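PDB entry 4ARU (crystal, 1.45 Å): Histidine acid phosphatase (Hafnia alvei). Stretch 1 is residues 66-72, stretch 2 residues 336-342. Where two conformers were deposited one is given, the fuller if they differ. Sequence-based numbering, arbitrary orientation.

Stretch 1, residues 66-72: ERFQQQG
Stretch 2 336-342: LVFERWV

A buried carboxylate is tolerable when its charge is answered, and the packing of a helix beside a strand in this histidine acid phosphatase shows how. Helix 66-70 and strand 336-342 run nearly parallel, their directions 4° apart and their axes 13.1 Å at closest approach, and side chains span the gap. The CA atoms of Phe68 and Glu339 lie 10.5 Å apart, as do those of Gln71 and Trp341. Of the 205 Å² buried, Glu339 contributes most. From extended backbone (phi/psi -117/130) it points toward the helix, chi1 m and chi2 t. Arg67, helical at -67/-47 with chi1 to chi3 all t, reaches out to form a salt bridge: NH2 donates to Glu339 OE2 at 3.0 Å, nearly linear, while NE makes a weak bond to the same OE2 at 3.5 Å. The other oxygen, Glu339 OE1, accepts from Trp341 NE1 (chi1 m, chi2 90°) at 2.9 Å, which ties the carboxylate to its own strand. Gln71, the first residue to leave helical geometry (-91/6; chi1 m, chi2 t), brings NE2 to the indole edge, 3.7 Å from Trp341 CZ2. Next to the salt bridge, Phe68 (chi1 m, chi2 -41°) meets Val337 (chi1 t) edge-on, Phe68 CZ to Val337 CG1 4.4 Å, an apolar contact suited to two buried side chains.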

# COMPACT_ATOMS: atom_id res chain seq x y z
N GLU A 66 -8.19 -15.79 12.26
CA GLU A 66 -8.34 -15.84 13.71
C GLU A 66 -9.08 -14.58 14.18
O GLU A 66 -9.94 -14.71 15.06
CB GLU A 66 -7.00 -15.92 14.42
CG GLU A 66 -6.27 -17.23 14.29
CD GLU A 66 -5.22 -17.48 15.38
OE1 GLU A 66 -5.30 -16.95 16.51
OE2 GLU A 66 -4.29 -18.28 15.11
N ARG A 67 -8.76 -13.41 13.63
CA ARG A 67 -9.35 -12.15 14.10
C ARG A 67 -10.83 -12.17 13.75
O ARG A 67 -11.70 -11.88 14.60
CB ARG A 67 -8.66 -10.97 13.41
CG ARG A 67 -9.27 -9.59 13.64
CD ARG A 67 -8.39 -8.59 12.88
NE ARG A 67 -8.87 -7.21 12.79
CZ ARG A 67 -8.17 -6.12 13.15
NH1 ARG A 67 -6.92 -6.19 13.66
NH2 ARG A 67 -8.73 -4.92 12.99
N PHE A 68 -11.17 -12.53 12.53
CA PHE A 68 -12.56 -12.43 12.13
C PHE A 68 -13.44 -13.53 12.73
O PHE A 68 -14.64 -13.33 12.95
CB PHE A 68 -12.69 -12.35 10.61
CG PHE A 68 -11.97 -11.15 10.00
CD1 PHE A 68 -11.99 -9.91 10.60
CD2 PHE A 68 -11.23 -11.29 8.83
CE1 PHE A 68 -11.30 -8.80 10.04
CE2 PHE A 68 -10.55 -10.21 8.28
CZ PHE A 68 -10.56 -8.99 8.90
N GLN A 69 -12.89 -14.71 13.00
CA GLN A 69 -13.60 -15.75 13.74
C GLN A 69 -13.93 -15.29 15.12
O GLN A 69 -15.01 -15.52 15.64
CB GLN A 69 -12.73 -16.99 13.91
CG GLN A 69 -12.79 -17.87 12.70
CD GLN A 69 -11.74 -18.95 12.75
OE1 GLN A 69 -10.67 -18.80 13.33
NE2 GLN A 69 -12.04 -20.05 12.14
N GLN A 70 -12.96 -14.65 15.77
CA GLN A 70 -13.18 -14.19 17.14
C GLN A 70 -14.32 -13.16 17.19
O GLN A 70 -15.06 -13.12 18.17
CB GLN A 70 -11.88 -13.60 17.68
CG GLN A 70 -12.00 -13.06 19.12
CD GLN A 70 -10.73 -12.31 19.55
OE1 GLN A 70 -10.22 -11.43 18.85
NE2 GLN A 70 -10.23 -12.67 20.72
N GLN A 71 -14.46 -12.39 16.11
CA GLN A 71 -15.47 -11.33 16.01
C GLN A 71 -16.79 -11.85 15.41
O GLN A 71 -17.74 -11.08 15.15
CB GLN A 71 -14.93 -10.12 15.23
CG GLN A 71 -13.61 -9.52 15.80
CD GLN A 71 -12.88 -8.53 14.88
OE1 GLN A 71 -12.56 -8.80 13.70
NE2 GLN A 71 -12.57 -7.36 15.45
N GLY A 72 -16.88 -13.15 15.19
CA GLY A 72 -18.13 -13.77 14.75
C GLY A 72 -18.46 -13.64 13.28
O GLY A 72 -19.53 -14.09 12.81
N LEU A 336 -5.00 -1.64 4.59
CA LEU A 336 -6.03 -0.90 5.27
C LEU A 336 -7.23 -1.81 5.43
O LEU A 336 -7.82 -2.32 4.43
CB LEU A 336 -6.46 0.31 4.46
CG LEU A 336 -5.45 1.44 4.39
CD1 LEU A 336 -5.91 2.46 3.35
CD2 LEU A 336 -5.27 2.05 5.79
N VAL A 337 -7.67 -1.96 6.65
CA VAL A 337 -8.80 -2.81 6.98
C VAL A 337 -9.90 -1.89 7.45
O VAL A 337 -9.83 -1.31 8.54
CB VAL A 337 -8.45 -3.84 8.06
CG1 VAL A 337 -9.65 -4.70 8.38
CG2 VAL A 337 -7.23 -4.69 7.62
N PHE A 338 -10.94 -1.83 6.66
CA PHE A 338 -12.14 -1.04 6.93
C PHE A 338 -13.22 -1.96 7.47
O PHE A 338 -13.57 -2.94 6.82
CB PHE A 338 -12.68 -0.36 5.68
CG PHE A 338 -11.77 0.65 5.07
CD1 PHE A 338 -10.74 0.28 4.22
CD2 PHE A 338 -12.08 2.01 5.22
CE1 PHE A 338 -9.94 1.23 3.66
CE2 PHE A 338 -11.28 2.97 4.61
CZ PHE A 338 -10.19 2.56 3.85
N GLU A 339 -13.75 -1.66 8.66
CA GLU A 339 -14.71 -2.52 9.36
C GLU A 339 -15.99 -1.77 9.50
O GLU A 339 -16.02 -0.65 10.02
CB GLU A 339 -14.19 -2.90 10.73
CG GLU A 339 -12.94 -3.75 10.64
CD GLU A 339 -12.37 -4.23 11.96
OE1 GLU A 339 -12.73 -3.71 13.04
OE2 GLU A 339 -11.52 -5.15 11.89
N ARG A 340 -17.08 -2.42 9.12
CA ARG A 340 -18.43 -1.92 9.34
C ARG A 340 -18.97 -2.56 10.58
O ARG A 340 -19.22 -3.76 10.61
CB ARG A 340 -19.38 -2.22 8.15
CG ARG A 340 -20.83 -1.87 8.40
CD ARG A 340 -21.77 -2.54 7.40
NE ARG A 340 -23.14 -2.43 7.76
CZ ARG A 340 -23.99 -1.42 7.44
NH1 ARG A 340 -23.65 -0.44 6.63
NH2 ARG A 340 -25.22 -1.43 7.90
N TRP A 341 -19.15 -1.73 11.62
CA TRP A 341 -19.66 -2.16 12.91
C TRP A 341 -21.04 -1.57 13.09
O TRP A 341 -21.31 -0.47 12.60
CB TRP A 341 -18.77 -1.59 14.02
CG TRP A 341 -17.47 -2.24 14.13
CD1 TRP A 341 -16.29 -1.91 13.50
CD2 TRP A 341 -17.18 -3.38 14.95
NE1 TRP A 341 -15.30 -2.78 13.89
CE2 TRP A 341 -15.82 -3.69 14.76
CE3 TRP A 341 -17.94 -4.17 15.82
CZ2 TRP A 341 -15.21 -4.77 15.41
CZ3 TRP A 341 -17.33 -5.24 16.46
CH2 TRP A 341 -15.98 -5.51 16.25
N VAL A 342 -21.92 -2.27 13.79
CA VAL A 342 -23.21 -1.64 14.20
C VAL A 342 -23.34 -1.82 15.67
O VAL A 342 -22.91 -2.82 16.21
CB VAL A 342 -24.56 -2.17 13.61
CG1 VAL A 342 -24.66 -1.89 12.13
CG2 VAL A 342 -24.83 -3.63 13.98